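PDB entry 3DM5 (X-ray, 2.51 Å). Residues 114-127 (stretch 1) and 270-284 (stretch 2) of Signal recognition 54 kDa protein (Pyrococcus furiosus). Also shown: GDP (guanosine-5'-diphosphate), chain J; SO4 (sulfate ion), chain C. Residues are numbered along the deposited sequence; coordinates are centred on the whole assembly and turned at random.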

# COMPACT_ATOMS: atom_id res chain seq x y z
N THR A 114 -5.97 -20.34 -25.68
CA THR A 114 -5.95 -21.79 -25.51
C THR A 114 -6.76 -22.18 -24.26
O THR A 114 -7.72 -22.98 -24.34
CB THR A 114 -4.52 -22.37 -25.39
OG1 THR A 114 -3.65 -21.78 -26.35
CG2 THR A 114 -4.55 -23.85 -25.61
N THR A 115 -6.38 -21.61 -23.11
CA THR A 115 -7.05 -21.91 -21.84
C THR A 115 -8.54 -21.60 -21.90
O THR A 115 -9.38 -22.39 -21.48
CB THR A 115 -6.43 -21.10 -20.67
OG1 THR A 115 -5.00 -21.26 -20.67
CG2 THR A 115 -6.99 -21.59 -19.35
N THR A 116 -8.88 -20.42 -22.41
CA THR A 116 -10.28 -20.08 -22.56
C THR A 116 -11.05 -21.10 -23.44
O THR A 116 -12.24 -21.32 -23.24
CB THR A 116 -10.46 -18.65 -23.10
OG1 THR A 116 -9.64 -17.76 -22.35
CG2 THR A 116 -11.93 -18.22 -23.03
N VAL A 117 -10.37 -21.73 -24.39
CA VAL A 117 -11.06 -22.66 -25.27
C VAL A 117 -11.51 -23.84 -24.41
O VAL A 117 -12.64 -24.31 -24.55
CB VAL A 117 -10.19 -23.12 -26.46
CG1 VAL A 117 -10.71 -24.40 -27.10
CG2 VAL A 117 -10.06 -22.00 -27.48
N ALA A 118 -10.65 -24.28 -23.50
CA ALA A 118 -10.95 -25.39 -22.59
C ALA A 118 -12.04 -25.03 -21.59
O ALA A 118 -12.93 -25.84 -21.32
CB ALA A 118 -9.70 -25.85 -21.84
N LYS A 119 -11.95 -23.82 -21.05
CA LYS A 119 -12.93 -23.34 -20.10
C LYS A 119 -14.33 -23.33 -20.68
O LYS A 119 -15.29 -23.78 -20.03
CB LYS A 119 -12.57 -21.92 -19.61
CG LYS A 119 -11.31 -21.85 -18.75
CD LYS A 119 -11.03 -20.41 -18.41
CE LYS A 119 -9.78 -20.23 -17.56
NZ LYS A 119 -9.79 -18.82 -17.03
N LEU A 120 -14.44 -22.79 -21.90
CA LEU A 120 -15.71 -22.74 -22.62
C LEU A 120 -16.23 -24.15 -22.97
O LEU A 120 -17.40 -24.45 -22.79
CB LEU A 120 -15.55 -21.87 -23.87
CG LEU A 120 -16.82 -21.33 -24.50
CD1 LEU A 120 -17.65 -20.56 -23.50
CD2 LEU A 120 -16.44 -20.46 -25.67
N ALA A 121 -15.36 -25.03 -23.42
CA ALA A 121 -15.78 -26.41 -23.68
C ALA A 121 -16.33 -27.05 -22.42
O ALA A 121 -17.42 -27.65 -22.43
CB ALA A 121 -14.63 -27.22 -24.22
N ARG A 122 -15.59 -26.92 -21.32
CA ARG A 122 -16.01 -27.50 -20.05
C ARG A 122 -17.30 -26.86 -19.52
O ARG A 122 -18.15 -27.56 -18.97
CB ARG A 122 -14.89 -27.35 -19.00
CG ARG A 122 -15.33 -27.67 -17.56
CD ARG A 122 -15.74 -29.13 -17.40
NE ARG A 122 -16.10 -29.43 -16.02
CZ ARG A 122 -16.77 -30.51 -15.64
NH1 ARG A 122 -17.17 -31.40 -16.55
NH2 ARG A 122 -17.06 -30.71 -14.36
N TYR A 123 -17.44 -25.55 -19.67
CA TYR A 123 -18.67 -24.87 -19.28
C TYR A 123 -19.86 -25.55 -19.93
O TYR A 123 -20.86 -25.84 -19.28
CB TYR A 123 -18.62 -23.38 -19.65
CG TYR A 123 -19.95 -22.65 -19.57
CD1 TYR A 123 -20.31 -21.95 -18.43
CD2 TYR A 123 -20.85 -22.65 -20.63
CE1 TYR A 123 -21.53 -21.28 -18.35
CE2 TYR A 123 -22.09 -21.98 -20.55
CZ TYR A 123 -22.41 -21.30 -19.40
OH TYR A 123 -23.61 -20.63 -19.29
N PHE A 124 -19.77 -25.79 -21.24
CA PHE A 124 -20.87 -26.40 -21.96
C PHE A 124 -21.09 -27.88 -21.64
O PHE A 124 -22.23 -28.33 -21.53
CB PHE A 124 -20.74 -26.19 -23.46
CG PHE A 124 -21.16 -24.83 -23.90
CD1 PHE A 124 -20.28 -23.98 -24.54
CD2 PHE A 124 -22.45 -24.39 -23.61
CE1 PHE A 124 -20.69 -22.70 -24.93
CE2 PHE A 124 -22.87 -23.12 -24.00
CZ PHE A 124 -21.99 -22.27 -24.67
N GLN A 125 -20.01 -28.63 -21.50
CA GLN A 125 -20.10 -30.04 -21.16
C GLN A 125 -20.74 -30.28 -19.78
O GLN A 125 -21.64 -31.10 -19.63
CB GLN A 125 -18.72 -30.70 -21.21
CG GLN A 125 -18.80 -32.18 -21.14
CD GLN A 125 -17.92 -32.76 -20.04
OE1 GLN A 125 -17.48 -32.04 -19.15
NE2 GLN A 125 -17.68 -34.06 -20.10
N LYS A 126 -20.27 -29.56 -18.78
CA LYS A 126 -20.91 -29.53 -17.47
C LYS A 126 -22.42 -29.38 -17.57
O LYS A 126 -23.14 -29.79 -16.66
CB LYS A 126 -20.38 -28.36 -16.63
CG LYS A 126 -19.33 -28.74 -15.61
CD LYS A 126 -19.24 -27.66 -14.55
CE LYS A 126 -18.73 -28.22 -13.23
NZ LYS A 126 -19.32 -27.50 -12.05
N ARG A 127 -22.91 -28.77 -18.64
CA ARG A 127 -24.33 -28.46 -18.73
C ARG A 127 -25.04 -29.41 -19.70
O ARG A 127 -26.11 -29.08 -20.24
CB ARG A 127 -24.57 -27.00 -19.10
CG ARG A 127 -23.92 -26.04 -18.13
CD ARG A 127 -24.40 -24.60 -18.30
NE ARG A 127 -24.00 -23.76 -17.17
CZ ARG A 127 -22.82 -23.81 -16.57
NH1 ARG A 127 -21.88 -24.64 -16.99
NH2 ARG A 127 -22.57 -23.03 -15.54
PB GDP J . -2.32 -18.42 -25.23
O1B GDP J . -2.86 -17.09 -24.83
O2B GDP J . -1.06 -18.20 -26.04
O3B GDP J . -3.35 -19.17 -26.03
O3A GDP J . -1.78 -19.26 -23.96
PA GDP J . -2.58 -19.63 -22.62
O1A GDP J . -1.85 -20.68 -21.83
O2A GDP J . -3.99 -20.08 -22.90
O5' GDP J . -2.51 -18.25 -21.80
C5' GDP J . -1.21 -17.82 -21.39
C4' GDP J . -1.15 -17.64 -19.87
O4' GDP J . -2.25 -16.88 -19.33
C3' GDP J . -1.14 -18.98 -19.16
O3' GDP J . -0.12 -18.87 -18.16
C2' GDP J . -2.52 -19.09 -18.55
O2' GDP J . -2.52 -19.77 -17.31
C1' GDP J . -2.86 -17.65 -18.27
N9 GDP J . -4.30 -17.36 -18.22
C8 GDP J . -5.24 -17.54 -19.17
N7 GDP J . -6.45 -17.11 -18.73
C5 GDP J . -6.28 -16.62 -17.49
C6 GDP J . -7.12 -16.00 -16.43
O6 GDP J . -8.34 -15.78 -16.59
N1 GDP J . -6.52 -15.66 -15.28
C2 GDP J . -5.20 -15.85 -15.06
N2 GDP J . -4.68 -15.48 -13.88
N3 GDP J . -4.38 -16.40 -15.98
C4 GDP J . -4.86 -16.79 -17.17
S SO4 C . -20.56 -24.02 -12.89
O1 SO4 C . -21.59 -25.04 -13.07
O2 SO4 C . -21.19 -22.79 -12.41
O3 SO4 C . -19.58 -24.47 -11.91
O4 SO4 C . -19.90 -23.76 -14.17
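Stretch 2 270-284: KFIGTGEKIDDIEPF

A loop can embrace a helix by turning its carbonyl oxygens toward a single lysine, and the GDP-bound signal recognition 54 kDa protein offers a clear example. Stretch 2 is a strand (270-273), a loop and a second strand (281-283), folded back so that the two strands pair antiparallel through I272 and E282. The first strand runs at 122° to helix 114-125, with axes 10.2 Å apart at closest approach; the second crosses at -60° and 9.3 Å.

Between them the loop comes closest to the helix backbone at I278, where the CA of I278 lies 4.9 Å from the CA of K119. I278 opens the bend of a type I turn from K277 to D280, and its side chain is the bump: CD1 reaches 3.3 Å from CB of A118, where the small alanine leaves a hollow, while CG1 lies 3.7 Å from CB of R122.

K119 fills the reciprocal hollow. Its nearly extended chain (chi1 m, then t throughout) threads into the loop, CE passing 3.4 Å from O of K277, and NZ donates hydrogen bonds to O of G275 (2.6 Å) and O of D280 (2.8 Å). A water donates to O of K119 and O of I278, joining the two backbones beside this plug.

Apolar surfaces close the strand side. CG2 of I281 rests 3.8 Å from CB of K119. L120 places CD1 over one face of the F271 ring, 3.8 Å from its centroid, and F271 in turn points its edge at the face of Y123, with centroids 5.3 Å apart and planes at 81°. P283 extends this packing, its CG lying 3.8 Å from CE1 of Y123. Each stretch thus lends the other a projecting side chain, with the apolar patch beside them, and the contact buries 672 Å², both sides summed.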

# COMPACT_ATOMS: atom_id res chain seq x y z
N LYS A 270 -19.31 -11.80 -23.40
CA LYS A 270 -20.12 -12.96 -23.01
C LYS A 270 -19.58 -13.71 -21.78
O LYS A 270 -20.34 -14.22 -20.98
CB LYS A 270 -20.26 -13.91 -24.19
CG LYS A 270 -20.62 -13.20 -25.49
CD LYS A 270 -22.03 -13.50 -25.93
CE LYS A 270 -22.36 -12.85 -27.28
NZ LYS A 270 -23.43 -13.56 -28.02
N PHE A 271 -18.26 -13.78 -21.63
CA PHE A 271 -17.68 -14.39 -20.44
C PHE A 271 -16.48 -13.61 -19.99
O PHE A 271 -15.92 -12.83 -20.76
CB PHE A 271 -17.22 -15.83 -20.71
CG PHE A 271 -18.29 -16.74 -21.25
CD1 PHE A 271 -18.68 -16.67 -22.58
CD2 PHE A 271 -18.89 -17.68 -20.43
CE1 PHE A 271 -19.65 -17.51 -23.09
CE2 PHE A 271 -19.86 -18.52 -20.93
CZ PHE A 271 -20.25 -18.43 -22.28
N ILE A 272 -16.06 -13.83 -18.76
CA ILE A 272 -14.80 -13.31 -18.28
C ILE A 272 -14.00 -14.46 -17.75
O ILE A 272 -14.55 -15.39 -17.18
CB ILE A 272 -15.00 -12.23 -17.20
CG1 ILE A 272 -15.92 -12.71 -16.09
CG2 ILE A 272 -15.55 -10.96 -17.84
CD1 ILE A 272 -15.90 -11.83 -14.86
N GLY A 273 -12.69 -14.43 -17.97
CA GLY A 273 -11.78 -15.37 -17.34
C GLY A 273 -11.30 -14.85 -15.99
O GLY A 273 -11.05 -13.67 -15.80
N THR A 274 -11.11 -15.78 -15.06
CA THR A 274 -11.09 -15.48 -13.64
C THR A 274 -9.91 -16.15 -12.94
O THR A 274 -9.70 -16.00 -11.74
CB THR A 274 -12.43 -15.93 -13.05
OG1 THR A 274 -13.39 -14.89 -13.29
CG2 THR A 274 -12.36 -16.19 -11.59
N GLY A 275 -9.13 -16.90 -13.70
CA GLY A 275 -7.95 -17.51 -13.15
C GLY A 275 -7.45 -18.59 -14.06
O GLY A 275 -7.97 -18.79 -15.15
N GLU A 276 -6.45 -19.32 -13.59
CA GLU A 276 -5.74 -20.27 -14.44
C GLU A 276 -6.42 -21.62 -14.62
O GLU A 276 -6.26 -22.26 -15.65
CB GLU A 276 -4.30 -20.43 -13.95
CG GLU A 276 -3.53 -19.13 -13.96
CD GLU A 276 -2.05 -19.35 -14.22
OE1 GLU A 276 -1.69 -20.47 -14.60
OE2 GLU A 276 -1.26 -18.40 -14.07
N LYS A 277 -7.20 -22.03 -13.62
CA LYS A 277 -7.91 -23.30 -13.65
C LYS A 277 -9.14 -23.35 -14.59
O LYS A 277 -9.74 -22.32 -14.89
CB LYS A 277 -8.26 -23.71 -12.22
N ILE A 278 -9.49 -24.56 -15.05
CA ILE A 278 -10.48 -24.83 -16.09
C ILE A 278 -11.88 -24.30 -15.80
O ILE A 278 -12.69 -24.08 -16.70
CB ILE A 278 -10.62 -26.37 -16.32
CG1 ILE A 278 -11.53 -26.68 -17.51
CG2 ILE A 278 -11.22 -27.04 -15.09
CD1 ILE A 278 -10.84 -26.57 -18.79
N ASP A 279 -12.18 -24.11 -14.52
CA ASP A 279 -13.49 -23.66 -14.09
C ASP A 279 -13.52 -22.14 -13.88
O ASP A 279 -14.57 -21.57 -13.59
CB ASP A 279 -13.90 -24.39 -12.82
CG ASP A 279 -14.11 -25.88 -13.05
OD1 ASP A 279 -15.02 -26.26 -13.84
OD2 ASP A 279 -13.37 -26.68 -12.44
N ASP A 280 -12.37 -21.50 -14.07
CA ASP A 280 -12.24 -20.08 -13.75
C ASP A 280 -12.77 -19.19 -14.85
O ASP A 280 -12.05 -18.34 -15.37
CB ASP A 280 -10.77 -19.73 -13.45
CG ASP A 280 -10.26 -20.37 -12.17
OD1 ASP A 280 -11.07 -20.62 -11.25
OD2 ASP A 280 -9.04 -20.60 -12.05
N ILE A 281 -14.04 -19.39 -15.20
CA ILE A 281 -14.75 -18.60 -16.21
C ILE A 281 -16.18 -18.37 -15.74
O ILE A 281 -16.80 -19.26 -15.19
CB ILE A 281 -14.77 -19.35 -17.56
CG1 ILE A 281 -15.51 -18.55 -18.62
CG2 ILE A 281 -15.44 -20.68 -17.41
CD1 ILE A 281 -15.13 -18.91 -20.05
N GLU A 282 -16.70 -17.17 -15.94
CA GLU A 282 -18.08 -16.91 -15.56
C GLU A 282 -18.81 -16.10 -16.65
O GLU A 282 -18.20 -15.25 -17.31
CB GLU A 282 -18.14 -16.26 -14.18
CG GLU A 282 -17.71 -14.82 -14.15
CD GLU A 282 -18.05 -14.12 -12.84
OE1 GLU A 282 -17.58 -14.60 -11.78
OE2 GLU A 282 -18.79 -13.10 -12.86
N PRO A 283 -20.10 -16.38 -16.88
CA PRO A 283 -20.79 -15.59 -17.90
C PRO A 283 -20.89 -14.16 -17.43
O PRO A 283 -20.90 -13.90 -16.23
CB PRO A 283 -22.17 -16.25 -17.98
CG PRO A 283 -22.01 -17.59 -17.37
CD PRO A 283 -20.95 -17.44 -16.33
N PHE A 284 -20.96 -13.23 -18.39
CA PHE A 284 -20.98 -11.83 -18.06
C PHE A 284 -22.38 -11.26 -18.22
O PHE A 284 -22.96 -11.26 -19.31
CB PHE A 284 -19.97 -11.05 -18.90
CG PHE A 284 -19.75 -9.63 -18.43
CD1 PHE A 284 -19.02 -9.37 -17.27
CD2 PHE A 284 -20.25 -8.56 -19.14
CE1 PHE A 284 -18.81 -8.06 -16.84
CE2 PHE A 284 -20.04 -7.26 -18.72
CZ PHE A 284 -19.32 -7.01 -17.57
O HOH W 1 -15.44 -24.20 -17.33